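Side-chain contacts in copper homeostasis protein CutC (Streptococcus agalactiae, PDB 2BDQ), which probably binds copper ions and takes part in copper homeostasis, folding as a cytoplasmic eight-stranded TIM barrel that pairs with a second copy of itself: residues G41-K44 / E45-Y49; E74-I77 / M78-I82; G186-A189 / E190-Q193. All coordinates share one frame; numbering follows the deposited sequence.

Contact 1 of 3, residues G41-K44 / E45-Y49; sequences GVIK and EANQY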
loop_
_atom_site.group_PDB
_atom_site.type_symbol
_atom_site.label_atom_id
_atom_site.label_comp_id
_atom_site.label_asym_id
_atom_site.label_seq_id
_atom_site.Cartn_x
_atom_site.Cartn_y
_atom_site.Cartn_z
ATOM N N GLY A 41 4.860 -5.206 8.122
ATOM C CA GLY A 41 4.103 -5.397 9.345
ATOM C C GLY A 41 2.743 -6.029 9.103
ATOM O O GLY A 41 2.312 -6.894 9.866
ATOM N N VAL A 42 2.057 -5.592 8.050
ATOM C CA VAL A 42 0.748 -6.137 7.727
ATOM C C VAL A 42 0.845 -7.617 7.360
ATOM O O VAL A 42 0.021 -8.417 7.790
ATOM C CB VAL A 42 0.091 -5.352 6.561
ATOM C CG1 VAL A 42 -1.053 -6.161 5.955
ATOM C CG2 VAL A 42 -0.450 -4.028 7.071
ATOM N N ILE A 43 1.850 -7.982 6.571
ATOM C CA ILE A 43 2.019 -9.380 6.160
ATOM C C ILE A 43 2.287 -10.289 7.369
ATOM O O ILE A 43 1.650 -11.336 7.536
ATOM C CB ILE A 43 3.184 -9.522 5.139
ATOM C CG1 ILE A 43 2.838 -8.766 3.848
ATOM C CG2 ILE A 43 3.424 -10.994 4.809
ATOM C CD1 ILE A 43 3.977 -8.727 2.831
ATOM N N LYS A 44 3.223 -9.883 8.217
ATOM C CA LYS A 44 3.573 -10.666 9.397
ATOM C C LYS A 44 2.393 -10.859 10.345
ATOM O O LYS A 44 2.084 -11.985 10.749
ATOM C CB LYS A 44 4.721 -9.990 10.144
ATOM C CG LYS A 44 5.073 -10.598 11.498
ATOM C CD LYS A 44 6.212 -9.798 12.134
ATOM C CE LYS A 44 6.518 -10.237 13.557
ATOM N NZ LYS A 44 6.944 -11.659 13.612
ATOM N N GLU A 45 1.734 -9.764 10.702
ATOM C CA GLU A 45 0.606 -9.842 11.617
ATOM C C GLU A 45 -0.637 -10.486 11.019
ATOM O O GLU A 45 -1.337 -11.232 11.698
ATOM C CB GLU A 45 0.274 -8.446 12.149
ATOM C CG GLU A 45 1.418 -7.808 12.938
ATOM C CD GLU A 45 1.938 -8.717 14.046
ATOM O OE1 GLU A 45 1.110 -9.265 14.811
ATOM O OE2 GLU A 45 3.175 -8.878 14.162
ATOM N N ALA A 46 -0.919 -10.192 9.755
ATOM C CA ALA A 46 -2.083 -10.771 9.107
ATOM C C ALA A 46 -1.928 -12.291 9.033
ATOM O O ALA A 46 -2.854 -13.025 9.372
ATOM C CB ALA A 46 -2.259 -10.189 7.713
ATOM N N ASN A 47 -0.757 -12.758 8.606
ATOM C CA ASN A 47 -0.511 -14.196 8.502
ATOM C C ASN A 47 -0.711 -14.908 9.832
ATOM O O ASN A 47 -1.334 -15.966 9.892
ATOM C CB ASN A 47 0.907 -14.476 7.998
ATOM C CG ASN A 47 1.092 -14.107 6.542
ATOM O OD1 ASN A 47 2.176 -14.277 5.980
ATOM N ND2 ASN A 47 0.038 -13.591 5.921
ATOM N N GLN A 48 -0.177 -14.331 10.900
ATOM C CA GLN A 48 -0.312 -14.928 12.223
ATOM C C GLN A 48 -1.760 -14.868 12.691
ATOM O O GLN A 48 -2.266 -15.822 13.272
ATOM C CB GLN A 48 0.592 -14.202 13.221
ATOM C CG GLN A 48 0.560 -14.768 14.635
ATOM C CD GLN A 48 1.595 -14.108 15.535
ATOM O OE1 GLN A 48 2.773 -14.006 15.175
ATOM N NE2 GLN A 48 1.162 -13.658 16.711
ATOM N N TYR A 49 -2.422 -13.747 12.428
ATOM C CA TYR A 49 -3.814 -13.569 12.825
ATOM C C TYR A 49 -4.726 -14.533 12.078
ATOM O O TYR A 49 -5.560 -15.199 12.680
ATOM C CB TYR A 49 -4.270 -12.138 12.547
ATOM C CG TYR A 49 -5.686 -11.852 12.984
ATOM C CD1 TYR A 49 -5.986 -11.589 14.317
ATOM C CD2 TYR A 49 -6.731 -11.845 12.059
ATOM C CE1 TYR A 49 -7.299 -11.320 14.722
ATOM C CE2 TYR A 49 -8.040 -11.580 12.450
ATOM C CZ TYR A 49 -8.317 -11.315 13.784
ATOM O OH TYR A 49 -9.606 -11.036 14.178
#
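Within helix 40-52, which links parallel strands 24-28 and 56-60 as the crossover of a beta-alpha-beta unit in the TIM barrel, residues 41-44 and 45-49 meet through i to i+4 backbone bonds and through the neighbouring side chains of Lys44 and Glu45. Three bonds of the helical ladder are well placed: Glu45 N reaches Gly41 O at 3.0 Å, Asn47 N reaches Ile43 O at 3.0 Å, and the bond from Gln48 N to Lys44 O is longer at 3.3 Å. Val42 and Ala46 lean on Leu27 of strand 24-28, and Ile43 on Val59 of strand 56-60, so these residues form the side of the helix that faces the barrel.

The outward side carries the charges. Glu45 places CG beside its own backbone N (chi1 -61°), which sets CG 3.3 Å from Gly41 O, and a second bend at chi2 turns the carboxylate back alongside the Lys44 chain. Lys44 runs extended as far as CE before its ammonium turns off at chi4. The two charged ends do not touch, NZ of Lys44 being 4.7 Å from OE2 of Glu45, a spacing at which some attraction may still be felt. The carboxylate is instead taken by Arg76 of the second subunit in a salt bridge, with Ile77 of that subunit packing against Glu45. What Lys44 offers OE2 of Glu45 is its aliphatic part, with CG and CE each 3.7 Å away.

Contact 2 of 3, residues E74-I77 / M78-I82; sequences ELRI and MEEDI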
loop_
_atom_site.group_PDB
_atom_site.type_symbol
_atom_site.label_atom_id
_atom_site.label_comp_id
_atom_site.label_asym_id
_atom_site.label_seq_id
_atom_site.Cartn_x
_atom_site.Cartn_y
_atom_site.Cartn_z
ATOM N N GLU A 74 11.620 -2.535 -10.706
ATOM C CA GLU A 74 10.362 -3.038 -10.182
ATOM C C GLU A 74 10.432 -4.552 -9.978
ATOM O O GLU A 74 9.822 -5.088 -9.056
ATOM C CB GLU A 74 9.223 -2.646 -11.131
ATOM C CG GLU A 74 8.835 -1.175 -10.972
ATOM C CD GLU A 74 8.121 -0.591 -12.175
ATOM O OE1 GLU A 74 7.649 0.562 -12.076
ATOM O OE2 GLU A 74 8.036 -1.268 -13.223
ATOM N N LEU A 75 11.176 -5.241 -10.837
ATOM C CA LEU A 75 11.331 -6.683 -10.693
ATOM C C LEU A 75 12.202 -6.947 -9.460
ATOM O O LEU A 75 12.029 -7.957 -8.776
ATOM C CB LEU A 75 11.986 -7.296 -11.941
ATOM C CG LEU A 75 11.149 -7.308 -13.225
ATOM C CD1 LEU A 75 12.013 -7.751 -14.409
ATOM C CD2 LEU A 75 9.956 -8.251 -13.058
ATOM N N ARG A 76 13.133 -6.035 -9.177
ATOM C CA ARG A 76 14.010 -6.168 -8.010
ATOM C C ARG A 76 13.160 -6.004 -6.747
ATOM O O ARG A 76 13.400 -6.648 -5.733
ATOM C CB ARG A 76 15.106 -5.095 -8.052
ATOM C CG ARG A 76 15.948 -4.945 -6.771
ATOM C CD ARG A 76 17.038 -6.009 -6.626
ATOM N NE ARG A 76 16.581 -7.224 -5.951
ATOM C CZ ARG A 76 16.296 -7.306 -4.651
ATOM N NH1 ARG A 76 16.417 -6.239 -3.862
ATOM N NH2 ARG A 76 15.891 -8.462 -4.135
ATOM N N ILE A 77 12.160 -5.133 -6.826
ATOM C CA ILE A 77 11.262 -4.888 -5.710
ATOM C C ILE A 77 10.439 -6.149 -5.434
ATOM O O ILE A 77 10.334 -6.606 -4.290
ATOM C CB ILE A 77 10.318 -3.702 -6.029
ATOM C CG1 ILE A 77 11.114 -2.395 -5.980
ATOM C CG2 ILE A 77 9.164 -3.673 -5.049
ATOM C CD1 ILE A 77 10.383 -1.200 -6.544
HETATM N N MSE A 78 9.869 -6.711 -6.497
HETATM C CA MSE A 78 9.054 -7.912 -6.383
HETATM C C MSE A 78 9.837 -9.105 -5.836
HETATM O O MSE A 78 9.304 -9.878 -5.039
HETATM C CB MSE A 78 8.437 -8.260 -7.741
HETATM C CG MSE A 78 7.454 -7.193 -8.228
HETATM SE SE MSE A 78 6.852 -7.420 -10.052
HETATM C CE MSE A 78 5.776 -8.994 -9.837
ATOM N N GLU A 79 11.092 -9.261 -6.251
ATOM C CA GLU A 79 11.891 -10.373 -5.747
ATOM C C GLU A 79 12.090 -10.188 -4.249
ATOM O O GLU A 79 12.002 -11.142 -3.487
ATOM C CB GLU A 79 13.252 -10.438 -6.446
ATOM C CG GLU A 79 14.189 -11.514 -5.885
ATOM C CD GLU A 79 15.559 -11.517 -6.558
ATOM O OE1 GLU A 79 16.255 -10.476 -6.525
ATOM O OE2 GLU A 79 15.943 -12.563 -7.122
ATOM N N GLU A 80 12.343 -8.951 -3.834
ATOM C CA GLU A 80 12.550 -8.653 -2.421
ATOM C C GLU A 80 11.274 -8.909 -1.626
ATOM O O GLU A 80 11.307 -9.519 -0.562
ATOM C CB GLU A 80 12.981 -7.192 -2.244
ATOM C CG GLU A 80 13.391 -6.814 -0.818
ATOM C CD GLU A 80 14.557 -7.639 -0.294
ATOM O OE1 GLU A 80 15.511 -7.882 -1.067
ATOM O OE2 GLU A 80 14.523 -8.033 0.895
ATOM N N ASP A 81 10.143 -8.446 -2.146
ATOM C CA ASP A 81 8.888 -8.647 -1.437
ATOM C C ASP A 81 8.505 -10.118 -1.354
ATOM O O ASP A 81 7.836 -10.537 -0.404
ATOM C CB ASP A 81 7.769 -7.806 -2.064
ATOM C CG ASP A 81 7.838 -6.349 -1.621
ATOM O OD1 ASP A 81 8.072 -6.120 -0.406
ATOM O OD2 ASP A 81 7.652 -5.435 -2.458
ATOM N N ILE A 82 8.949 -10.909 -2.329
ATOM C CA ILE A 82 8.667 -12.338 -2.325
ATOM C C ILE A 82 9.465 -13.017 -1.228
ATOM O O ILE A 82 8.939 -13.864 -0.522
ATOM C CB ILE A 82 9.007 -12.968 -3.684
ATOM C CG1 ILE A 82 7.911 -12.590 -4.689
ATOM C CG2 ILE A 82 9.147 -14.490 -3.562
ATOM C CD1 ILE A 82 8.215 -12.985 -6.107
HETATM O O HOH W 1 16.757 -8.596 -8.739
#
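Arg76 NH2 is shared between two carboxylates on the next turn of helix 72-87, an i to i+3 and i to i+4 salt-bridge network on an outer helix of the TIM barrel. Arg76 NH2 lies 3.1 Å from both Glu79 OE1 and Glu80 OE1. Each oxygen lies close to the guanidinium plane and is approached from its anti side, while the carboxylate of Glu79 is turned 50° and that of Glu80 74° from that plane. Weak bonds from NE to Glu79 and from NH1 to Glu80 add to the grip, and a water accepting from NE and donating to Glu79 OE1 closes a small ring at the edge. The arginine reaches forward because its chain folds at chi2 and again at chi3.

Further out, Arg84 takes the other oxygen of Glu80, and Glu45 of the second subunit bridges to Arg76 NH1, so the network spans the dimer interface. Asp81 also faces that subunit, accepting bonds from Gly41 N and Ser39 OG there. Its carboxylate runs beside Ile77, whose CG2 is 3.5 Å from Asp81 OD2, and Asp81 N bonds to Ile77 O at 2.8 Å.

Contact 3 of 3, residues G186-A189 / E190-Q193; sequences GVTA and ENYQ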
loop_
_atom_site.group_PDB
_atom_site.type_symbol
_atom_site.label_atom_id
_atom_site.label_comp_id
_atom_site.label_asym_id
_atom_site.label_seq_id
_atom_site.Cartn_x
_atom_site.Cartn_y
_atom_site.Cartn_z
ATOM N N GLY A 186 -16.291 -8.472 -9.759
ATOM C CA GLY A 186 -17.740 -8.446 -9.815
ATOM C C GLY A 186 -18.367 -9.718 -9.276
ATOM O O GLY A 186 -19.551 -9.981 -9.494
ATOM N N VAL A 187 -17.572 -10.519 -8.575
ATOM C CA VAL A 187 -18.072 -11.758 -7.996
ATOM C C VAL A 187 -18.518 -11.484 -6.564
ATOM O O VAL A 187 -17.695 -11.169 -5.696
ATOM C CB VAL A 187 -16.983 -12.856 -7.983
ATOM C CG1 VAL A 187 -17.531 -14.124 -7.369
ATOM C CG2 VAL A 187 -16.498 -13.122 -9.396
ATOM N N THR A 188 -19.821 -11.603 -6.321
ATOM C CA THR A 188 -20.387 -11.360 -4.998
ATOM C C THR A 188 -21.100 -12.588 -4.434
ATOM O O THR A 188 -21.138 -13.645 -5.061
ATOM C CB THR A 188 -21.418 -10.223 -5.031
ATOM O OG1 THR A 188 -22.561 -10.641 -5.787
ATOM C CG2 THR A 188 -20.827 -8.981 -5.672
ATOM N N ALA A 189 -21.674 -12.434 -3.245
ATOM C CA ALA A 189 -22.387 -13.525 -2.601
ATOM C C ALA A 189 -23.702 -13.836 -3.317
ATOM O O ALA A 189 -24.400 -14.789 -2.965
ATOM C CB ALA A 189 -22.654 -13.183 -1.146
ATOM N N GLU A 190 -24.041 -13.042 -4.323
ATOM C CA GLU A 190 -25.286 -13.267 -5.050
ATOM C C GLU A 190 -25.140 -14.008 -6.357
ATOM O O GLU A 190 -26.104 -14.600 -6.843
ATOM C CB GLU A 190 -25.984 -11.946 -5.332
ATOM C CG GLU A 190 -26.597 -11.321 -4.112
ATOM C CD GLU A 190 -27.410 -10.107 -4.458
ATOM O OE1 GLU A 190 -28.334 -10.229 -5.293
ATOM O OE2 GLU A 190 -27.126 -9.029 -3.894
ATOM N N ASN A 191 -23.949 -13.977 -6.939
ATOM C CA ASN A 191 -23.761 -14.654 -8.211
ATOM C C ASN A 191 -22.668 -15.712 -8.244
ATOM O O ASN A 191 -22.606 -16.496 -9.184
ATOM C CB ASN A 191 -23.526 -13.613 -9.315
ATOM C CG ASN A 191 -22.217 -12.838 -9.150
ATOM O OD1 ASN A 191 -21.963 -11.890 -9.892
ATOM N ND2 ASN A 191 -21.382 -13.241 -8.191
ATOM N N TYR A 192 -21.834 -15.757 -7.213
ATOM C CA TYR A 192 -20.727 -16.705 -7.190
ATOM C C TYR A 192 -21.141 -18.166 -7.347
ATOM O O TYR A 192 -20.449 -18.937 -8.015
ATOM C CB TYR A 192 -19.878 -16.504 -5.920
ATOM C CG TYR A 192 -20.277 -17.323 -4.716
ATOM C CD1 TYR A 192 -19.781 -18.620 -4.527
ATOM C CD2 TYR A 192 -21.148 -16.806 -3.758
ATOM C CE1 TYR A 192 -20.144 -19.373 -3.413
ATOM C CE2 TYR A 192 -21.517 -17.553 -2.645
ATOM C CZ TYR A 192 -21.015 -18.829 -2.477
ATOM O OH TYR A 192 -21.394 -19.557 -1.372
ATOM N N GLN A 193 -22.268 -18.549 -6.754
ATOM C CA GLN A 193 -22.728 -19.929 -6.855
ATOM C C GLN A 193 -23.163 -20.267 -8.277
ATOM O O GLN A 193 -22.774 -21.305 -8.826
ATOM C CB GLN A 193 -23.879 -20.180 -5.887
ATOM C CG GLN A 193 -23.417 -20.501 -4.482
ATOM C CD GLN A 193 -24.563 -20.629 -3.503
ATOM O OE1 GLN A 193 -25.192 -19.637 -3.126
ATOM N NE2 GLN A 193 -24.850 -21.859 -3.090
#
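Val187 and Tyr192 make the close-packed half of this turn: the valine CG1 rests 3.6 Å from the tyrosine CB, the two side chains crossing at about a right angle. The ring of Tyr192 comes edge-on to the preceding backbone, with Thr188 O in its plane at 3.4 Å from CD2 and the CA of Ala189 at 3.7 Å from the same carbon. A chi1 of 91°, well away from a staggered value, carries the ring to this position. Both side chains also lie against Ala204 of strand 203-206 and against Ile209, which anchors the turn to the last strand of the barrel.

The segment leads from strand 180-183 into helix 192-199, one of the beta-alpha connections of the TIM barrel. Thr188 joins its two halves. Thr188 O accepts a bond from Tyr192 N at 3.1 Å and a weak one from Asn191 N, and the threonine side chain forms an ST turn in which Glu190 N donates to Thr188 OG1 at 3.2 Å. The hydroxyl sits between backbone N and carbonyl carbon (chi1 67°), where it can meet that amide.

Toward solvent the contacts thin out. Gly186 and Glu190 are exposed, and the glutamate chain extends beyond CG, taking its carboxylate away from residues 186-189. Nearer the backbone it stays in touch, with Glu190 CB 3.7 Å from Thr188 OG1.

How the contacts relate
Contacts 1 and 2 lie on successive outer helices of the barrel, 40-52 and 72-87, their centres about 19 Å apart, and both are mostly buried, partly by the second subunit. They are complementary there: groups of helix 40-52 in one subunit meet groups of helix 72-87 in the other, by charge and by packing. Contact 1 has little charge pairing of its own, whereas contact 2 carries an internal salt-bridge network. Contact 3 stands on the opposite side of the chain's centre from contact 2, about 33 Å between centres. Untouched by the second subunit and only partly buried, it relies on turn hydrogen bonds and apolar packing against strand 203-206.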